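Local coordinates for protein EchA1_1 (Mycobacterium avium subsp. paratuberculosis, PDB 3R9T) that probably catalyses the reversible hydration of (2E)-enoyl-CoA thioesters to (3S)-3-hydroxyacyl-CoA in fatty acid metabolism, at residues 92-96 with 118-123; 19-23 with 44-48; 128-134 with 171-177. All coordinates share one frame. Where two conformers were deposited one is given. Numbering follows the deposited sequence.

Interaction 1 of 3, residues 92-96 with 118-123; sequences FAGYV and ELALAS. With BEZ (benzoic acid), chain E.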
# COMPACT_ATOMS: atom_id res chain seq x y z
N PHE B 92 9.04 -3.51 -21.96
CA PHE B 92 9.34 -4.93 -21.95
C PHE B 92 8.14 -5.77 -22.34
O PHE B 92 7.05 -5.56 -21.83
CB PHE B 92 9.80 -5.27 -20.53
CG PHE B 92 10.25 -6.68 -20.33
CD1 PHE B 92 11.56 -7.05 -20.62
CD2 PHE B 92 9.41 -7.60 -19.71
CE1 PHE B 92 12.00 -8.33 -20.37
CE2 PHE B 92 9.85 -8.88 -19.45
CZ PHE B 92 11.16 -9.24 -19.79
N ALA B 93 8.35 -6.67 -23.31
CA ALA B 93 7.34 -7.61 -23.81
C ALA B 93 6.20 -6.92 -24.56
O ALA B 93 5.18 -7.53 -24.83
CB ALA B 93 6.79 -8.53 -22.66
N GLY B 94 6.38 -5.65 -24.89
CA GLY B 94 5.30 -4.84 -25.44
C GLY B 94 4.12 -4.72 -24.49
O GLY B 94 3.01 -4.46 -24.93
N TYR B 95 4.39 -4.86 -23.19
CA TYR B 95 3.34 -5.12 -22.20
C TYR B 95 3.39 -4.25 -20.94
O TYR B 95 2.36 -3.77 -20.51
CB TYR B 95 3.40 -6.60 -21.77
CG TYR B 95 2.22 -7.12 -20.96
CD1 TYR B 95 1.09 -7.61 -21.60
CD2 TYR B 95 2.25 -7.15 -19.57
CE1 TYR B 95 0.01 -8.10 -20.89
CE2 TYR B 95 1.15 -7.62 -18.84
CZ TYR B 95 0.05 -8.14 -19.52
OH TYR B 95 -1.06 -8.62 -18.85
N VAL B 96 4.58 -4.08 -20.35
CA VAL B 96 4.68 -3.51 -18.99
C VAL B 96 4.42 -2.00 -18.90
O VAL B 96 4.16 -1.48 -17.80
CB VAL B 96 6.00 -3.85 -18.28
CG1 VAL B 96 6.19 -5.36 -18.18
CG2 VAL B 96 7.20 -3.14 -18.94
N GLU B 118 7.44 -9.42 -13.44
CA GLU B 118 7.15 -8.06 -13.89
C GLU B 118 5.92 -8.06 -14.81
O GLU B 118 5.13 -7.12 -14.78
CB GLU B 118 8.39 -7.45 -14.53
CG GLU B 118 9.51 -7.28 -13.49
CD GLU B 118 10.80 -6.82 -14.12
OE1 GLU B 118 11.39 -7.64 -14.86
OE2 GLU B 118 11.18 -5.66 -13.90
N LEU B 119 5.74 -9.09 -15.61
CA LEU B 119 4.48 -9.23 -16.37
C LEU B 119 3.27 -9.35 -15.43
O LEU B 119 2.22 -8.76 -15.70
CB LEU B 119 4.52 -10.44 -17.29
CG LEU B 119 5.58 -10.45 -18.40
CD1 LEU B 119 5.51 -11.77 -19.19
CD2 LEU B 119 5.45 -9.24 -19.33
N ALA B 120 3.40 -10.11 -14.35
CA ALA B 120 2.34 -10.26 -13.35
C ALA B 120 2.01 -8.91 -12.70
O ALA B 120 0.84 -8.53 -12.60
CB ALA B 120 2.74 -11.30 -12.26
N LEU B 121 3.05 -8.18 -12.31
CA LEU B 121 2.88 -6.86 -11.70
C LEU B 121 2.16 -5.91 -12.65
O LEU B 121 1.31 -5.15 -12.22
CB LEU B 121 4.23 -6.30 -11.28
CG LEU B 121 4.98 -6.99 -10.14
CD1 LEU B 121 6.40 -6.48 -10.07
CD2 LEU B 121 4.25 -6.67 -8.85
N ALA B 122 2.47 -5.99 -13.93
CA ALA B 122 1.89 -5.11 -14.93
C ALA B 122 0.44 -5.49 -15.28
O ALA B 122 -0.29 -4.69 -15.86
CB ALA B 122 2.77 -5.15 -16.18
N SER B 123 0.04 -6.71 -14.96
CA SER B 123 -1.34 -7.17 -15.20
C SER B 123 -2.32 -6.67 -14.12
O SER B 123 -1.92 -6.43 -12.98
CB SER B 123 -1.37 -8.71 -15.27
OG SER B 123 -0.47 -9.24 -16.25
C BEZ E . 14.42 -7.34 -16.22
O1 BEZ E . 13.41 -6.66 -15.97
O2 BEZ E . 14.63 -8.39 -15.58
C1 BEZ E . 15.33 -6.90 -17.31
C2 BEZ E . 14.83 -6.02 -18.27
C3 BEZ E . 15.66 -5.60 -19.31
C4 BEZ E . 16.97 -6.05 -19.37
C5 BEZ E . 17.46 -6.92 -18.41
C6 BEZ E . 16.64 -7.35 -17.38
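This is a buried, mainly apolar contact close to the centre of the chain, where part of the loop between helix 73-77 and strand 104-108 lies over the C-terminal half of helix 115-122. Leu119 is its hub: CD2 of Leu119 lies 3.7 Å from CB of Ala93, 3.8 Å from CD2 of Tyr95, 4.1 Å from CG1 of Val96 and 4.3 Å from CD2 of Phe92. One helix turn on, CB of Ala122 fits against the loop backbone, 3.8 Å from CA of Val96, and also meets CD2 of the Tyr95 ring at 4.0 Å. A single polar bond joins the segments, from Tyr95 OH to Ser123 OG at 2.7 Å. Ser123 OG in turn donates to Leu119 O at 2.8 Å, so the tyrosine hydroxyl is tied to the end of the helix. The loop holds its own bend, with Phe92 O accepting from Tyr95 N (3.1 Å) and Val96 N (3.2 Å). Just past the helix, Ser123 O is bound by Lys160 of a neighbouring subunit. At the other end of the contact, OE1 of Glu118 approaches O1 of benzoic acid to 2.5 Å, close enough that an acid group probably carries a proton, while OE2 of Glu118 accepts from Gly149 N. Glu118 and Glu138 both line the benzoic acid pocket, an arrangement consistent with the paired acidic residues of the active site in crotonase-fold enoyl-CoA hydratases.

Interaction 2 of 3, residues 19-23 with 44-48; sequences VMVIT and ALEEA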
# COMPACT_ATOMS: atom_id res chain seq x y z
N VAL B 19 -12.92 -13.04 -24.84
CA VAL B 19 -11.60 -12.94 -24.21
C VAL B 19 -10.55 -13.21 -25.26
O VAL B 19 -10.64 -14.20 -25.99
CB VAL B 19 -11.39 -13.99 -23.08
CG1 VAL B 19 -10.00 -13.84 -22.44
CG2 VAL B 19 -12.47 -13.87 -22.03
N MET B 20 -9.56 -12.34 -25.34
CA MET B 20 -8.40 -12.64 -26.15
C MET B 20 -7.40 -13.32 -25.26
O MET B 20 -7.04 -12.78 -24.21
CB MET B 20 -7.79 -11.39 -26.73
CG MET B 20 -6.54 -11.67 -27.51
SD MET B 20 -5.70 -10.17 -28.03
CE MET B 20 -6.67 -9.77 -29.50
N VAL B 21 -6.93 -14.48 -25.69
CA VAL B 21 -5.88 -15.20 -25.00
C VAL B 21 -4.58 -15.02 -25.78
O VAL B 21 -4.48 -15.40 -26.96
CB VAL B 21 -6.21 -16.69 -24.86
CG1 VAL B 21 -5.06 -17.46 -24.22
CG2 VAL B 21 -7.50 -16.88 -24.08
N ILE B 22 -3.59 -14.43 -25.11
CA ILE B 22 -2.26 -14.21 -25.66
C ILE B 22 -1.29 -15.20 -25.04
O ILE B 22 -1.14 -15.23 -23.82
CB ILE B 22 -1.76 -12.78 -25.34
CG1 ILE B 22 -2.72 -11.74 -25.88
CG2 ILE B 22 -0.36 -12.54 -25.91
CD1 ILE B 22 -2.30 -10.29 -25.60
N THR B 23 -0.61 -16.00 -25.86
CA THR B 23 0.27 -17.04 -25.34
C THR B 23 1.71 -16.78 -25.79
O THR B 23 1.98 -16.71 -27.00
CB THR B 23 -0.19 -18.44 -25.82
OG1 THR B 23 -1.57 -18.67 -25.46
CG2 THR B 23 0.68 -19.53 -25.21
N ALA B 44 -1.12 -7.77 -30.22
CA ALA B 44 -2.36 -8.40 -29.74
C ALA B 44 -3.06 -7.52 -28.72
O ALA B 44 -4.28 -7.35 -28.76
CB ALA B 44 -2.06 -9.78 -29.15
N LEU B 45 -2.30 -6.94 -27.80
CA LEU B 45 -2.89 -5.97 -26.87
C LEU B 45 -3.51 -4.78 -27.59
O LEU B 45 -4.60 -4.32 -27.22
CB LEU B 45 -1.84 -5.44 -25.90
CG LEU B 45 -1.50 -6.21 -24.64
CD1 LEU B 45 -0.50 -5.37 -23.85
CD2 LEU B 45 -2.75 -6.51 -23.80
N GLU B 46 -2.83 -4.27 -28.61
CA GLU B 46 -3.34 -3.13 -29.36
C GLU B 46 -4.64 -3.51 -30.07
O GLU B 46 -5.60 -2.73 -30.10
CB GLU B 46 -2.24 -2.62 -30.34
CG GLU B 46 -2.68 -1.66 -31.44
CD GLU B 46 -1.54 -1.34 -32.43
OE1 GLU B 46 -1.18 -0.15 -32.56
OE2 GLU B 46 -1.01 -2.28 -33.06
N GLU B 47 -4.70 -4.74 -30.57
CA GLU B 47 -5.89 -5.25 -31.27
C GLU B 47 -7.03 -5.39 -30.27
O GLU B 47 -8.17 -5.04 -30.55
CB GLU B 47 -5.60 -6.60 -31.94
CG GLU B 47 -6.81 -7.38 -32.49
CD GLU B 47 -7.63 -6.59 -33.52
OE1 GLU B 47 -7.63 -7.00 -34.70
OE2 GLU B 47 -8.28 -5.59 -33.16
N ALA B 48 -6.69 -5.89 -29.08
CA ALA B 48 -7.68 -6.07 -28.03
C ALA B 48 -8.29 -4.72 -27.65
O ALA B 48 -9.50 -4.61 -27.46
CB ALA B 48 -7.04 -6.74 -26.80
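Apolar side chains make most of this contact, in which helix 35-50 packs along one face of strand 19-24. CD1 of Ile22 reaches CB of Ala44 at 3.6 Å and CD2 of Leu45 at 4.2 Å, while the extended side chain of Met20 places SD 3.8 Å from CB of Ala44 and 3.9 Å from CB of Ala48, and its CE touches the aliphatic CG of Glu47 at 3.8 Å. The small alanines, one turn apart, leave room for these longer strand side chains. The axes of segments 19-23 and 44-48 run almost exactly antiparallel (175°), 9.7 Å apart at closest approach, as expected of the first half of a beta-alpha-beta crossover: strand 56-61 follows the helix and pairs in parallel with strand 19-24. Val19 and Val21, on the other face of the strand, pack against helix 192-204, so the sheet is covered on both sides here. No hydrogen bond crosses between the segments; the one close approach to a polar atom is that of Met20 SD, 3.2 Å from Ala44 O, a carbonyl already engaged by Ala48 N at 2.8 Å.

Interaction 3 of 3, residues 128-134 with 171-177; sequences ADERAQF and PLSAAAA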
# COMPACT_ATOMS: atom_id res chain seq x y z
N ALA B 128 -2.48 -18.21 -10.62
CA ALA B 128 -1.26 -19.02 -10.75
C ALA B 128 -1.48 -20.49 -10.47
O ALA B 128 -2.14 -20.85 -9.50
CB ALA B 128 -0.19 -18.50 -9.83
N ASP B 129 -0.90 -21.33 -11.32
CA ASP B 129 -0.67 -22.74 -11.04
C ASP B 129 0.08 -22.86 -9.70
O ASP B 129 1.00 -22.09 -9.42
CB ASP B 129 0.17 -23.28 -12.21
CG ASP B 129 0.28 -24.79 -12.22
OD1 ASP B 129 0.87 -25.35 -11.27
OD2 ASP B 129 -0.18 -25.40 -13.21
N GLU B 130 -0.32 -23.83 -8.87
CA GLU B 130 0.28 -24.06 -7.55
C GLU B 130 1.80 -24.22 -7.64
O GLU B 130 2.51 -23.95 -6.68
CB GLU B 130 -0.35 -25.29 -6.86
CG GLU B 130 -0.29 -26.59 -7.70
CD GLU B 130 -0.94 -27.81 -7.03
OE1 GLU B 130 -0.61 -28.10 -5.86
OE2 GLU B 130 -1.75 -28.50 -7.70
N ARG B 131 2.28 -24.68 -8.79
CA ARG B 131 3.71 -24.90 -9.01
C ARG B 131 4.51 -23.64 -9.34
O ARG B 131 5.75 -23.66 -9.32
CB ARG B 131 3.91 -25.90 -10.15
CG ARG B 131 3.43 -27.31 -9.86
CD ARG B 131 3.43 -28.12 -11.15
NE ARG B 131 2.48 -27.60 -12.13
CZ ARG B 131 2.30 -28.09 -13.35
NH1 ARG B 131 3.01 -29.14 -13.76
NH2 ARG B 131 1.42 -27.53 -14.17
N ALA B 132 3.82 -22.55 -9.66
CA ALA B 132 4.49 -21.33 -10.10
C ALA B 132 5.35 -20.75 -9.01
O ALA B 132 5.01 -20.82 -7.84
CB ALA B 132 3.49 -20.29 -10.57
N GLN B 133 6.48 -20.21 -9.43
CA GLN B 133 7.42 -19.50 -8.57
C GLN B 133 7.62 -18.08 -9.11
O GLN B 133 7.77 -17.86 -10.32
CB GLN B 133 8.74 -20.26 -8.59
CG GLN B 133 9.76 -19.76 -7.61
CD GLN B 133 10.97 -20.68 -7.50
OE1 GLN B 133 11.78 -20.77 -8.42
NE2 GLN B 133 11.11 -21.35 -6.36
N PHE B 134 7.61 -17.11 -8.20
CA PHE B 134 7.80 -15.71 -8.53
C PHE B 134 9.10 -15.22 -7.93
O PHE B 134 9.70 -15.91 -7.11
CB PHE B 134 6.65 -14.88 -7.98
CG PHE B 134 5.33 -15.23 -8.60
CD1 PHE B 134 4.90 -14.61 -9.76
CD2 PHE B 134 4.53 -16.22 -8.05
CE1 PHE B 134 3.70 -14.94 -10.37
CE2 PHE B 134 3.31 -16.55 -8.65
CZ PHE B 134 2.90 -15.91 -9.80
N PRO B 171 13.28 -16.33 -4.42
CA PRO B 171 11.95 -16.55 -4.99
C PRO B 171 10.84 -16.63 -3.93
O PRO B 171 11.08 -16.79 -2.73
CB PRO B 171 12.13 -17.88 -5.72
CG PRO B 171 13.15 -18.60 -4.92
CD PRO B 171 14.11 -17.54 -4.45
N LEU B 172 9.61 -16.56 -4.43
CA LEU B 172 8.39 -16.51 -3.63
C LEU B 172 7.47 -17.60 -4.21
O LEU B 172 7.30 -17.65 -5.43
CB LEU B 172 7.75 -15.12 -3.81
CG LEU B 172 6.57 -14.72 -2.93
CD1 LEU B 172 7.00 -14.45 -1.49
CD2 LEU B 172 5.87 -13.49 -3.51
N SER B 173 6.91 -18.48 -3.37
CA SER B 173 5.93 -19.46 -3.87
C SER B 173 4.62 -18.80 -4.30
O SER B 173 4.31 -17.69 -3.91
CB SER B 173 5.59 -20.51 -2.80
OG SER B 173 4.96 -19.93 -1.67
N ALA B 174 3.84 -19.53 -5.08
CA ALA B 174 2.52 -19.05 -5.47
C ALA B 174 1.65 -18.82 -4.25
O ALA B 174 0.97 -17.80 -4.14
CB ALA B 174 1.85 -20.04 -6.41
N ALA B 175 1.72 -19.72 -3.29
CA ALA B 175 0.96 -19.58 -2.07
C ALA B 175 1.35 -18.31 -1.30
O ALA B 175 0.48 -17.58 -0.85
CB ALA B 175 1.17 -20.78 -1.21
N ALA B 176 2.65 -18.05 -1.16
CA ALA B 176 3.10 -16.87 -0.42
C ALA B 176 2.69 -15.60 -1.18
O ALA B 176 2.27 -14.60 -0.57
CB ALA B 176 4.61 -16.89 -0.19
N ALA B 177 2.80 -15.64 -2.51
CA ALA B 177 2.36 -14.51 -3.33
C ALA B 177 0.89 -14.24 -3.11
O ALA B 177 0.49 -13.08 -2.97
CB ALA B 177 2.63 -14.78 -4.80
O HOH W 1 2.36 -22.59 -3.90
O HOH W 2 5.08 -22.48 -5.83
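Phe134, Ala174 and Pro171, with Leu172 almost level with the proline, carry the largest buried areas where a short antiparallel pairing runs into the start of helix 174-180. Phe134 forms a hydrogen-bonded pair with Leu172: Phe134 N donates to Leu172 O and Leu172 N to Phe134 O, both at 2.8 Å. Their side chains share a face of the sheet, with CB of Phe134 4.3 Å from CB of Leu172, and the Phe134 ring reaches the first turn of the helix, its CD2 4.0 Å from CB of Ala177 and its CE2 4.1 Å from CA of Ala174. Ala174 begins that helix just after Ser173, the N-cap, whose OG accepts from Ala176 N at 3.0 Å. The Ala174 methyl faces the type I turn from Asp129 to Ala132 (CB 3.7 Å from Asp129 O) and the end of strand 125-129 (CB 4.3 Å from Ala128 CB). Ala174 N makes a weak hydrogen bond to Ala132 O (3.3 Å). Water 2 joins Glu130 O and Ala132 O to Ala174 N, and water 1 links Glu130 O to Ala175 N. Pro171 packs on Gln133, CB to CD 3.5 Å. Within the turn, Asp129 OD1 accepts from Arg131 N at 2.9 Å, an Asx turn, and Arg131 NH2 forms a salt bridge with Asp129 OD2 (2.8 Å); Arg131 also reaches Asp64, and Glu130 OE2 binds Ala189 N. Across the segments, then, cohesion comes from backbone pairing, water bridges to the amides of the first helical turn and a small apolar patch, whereas the Asp129-Arg131 pair acts within the turn.

The strand-helix packing of interaction 2 and the loop-helix packing of interaction 1 are both buried, interaction 1 near the chain centre and interaction 2 farther out, with centres 14 Å apart. They meet where Tyr95 CD1 lies 3.5 Å from Leu45 CD1. Interaction 3, 17 Å from interaction 1 between centres, is only partly buried; it touches interaction 1 through Ala120 CB and Phe134 CE1 at 4.2 Å. Strands 19-24 and 125-129 place interactions 2 and 3 on the same six-stranded sheet, without direct contact. Interaction 2 has no hydrogen bond across it, interaction 1 has one between side chains, and interaction 3, where strands pair, adds backbone hydrogen bonds and water bridges to its apolar packing.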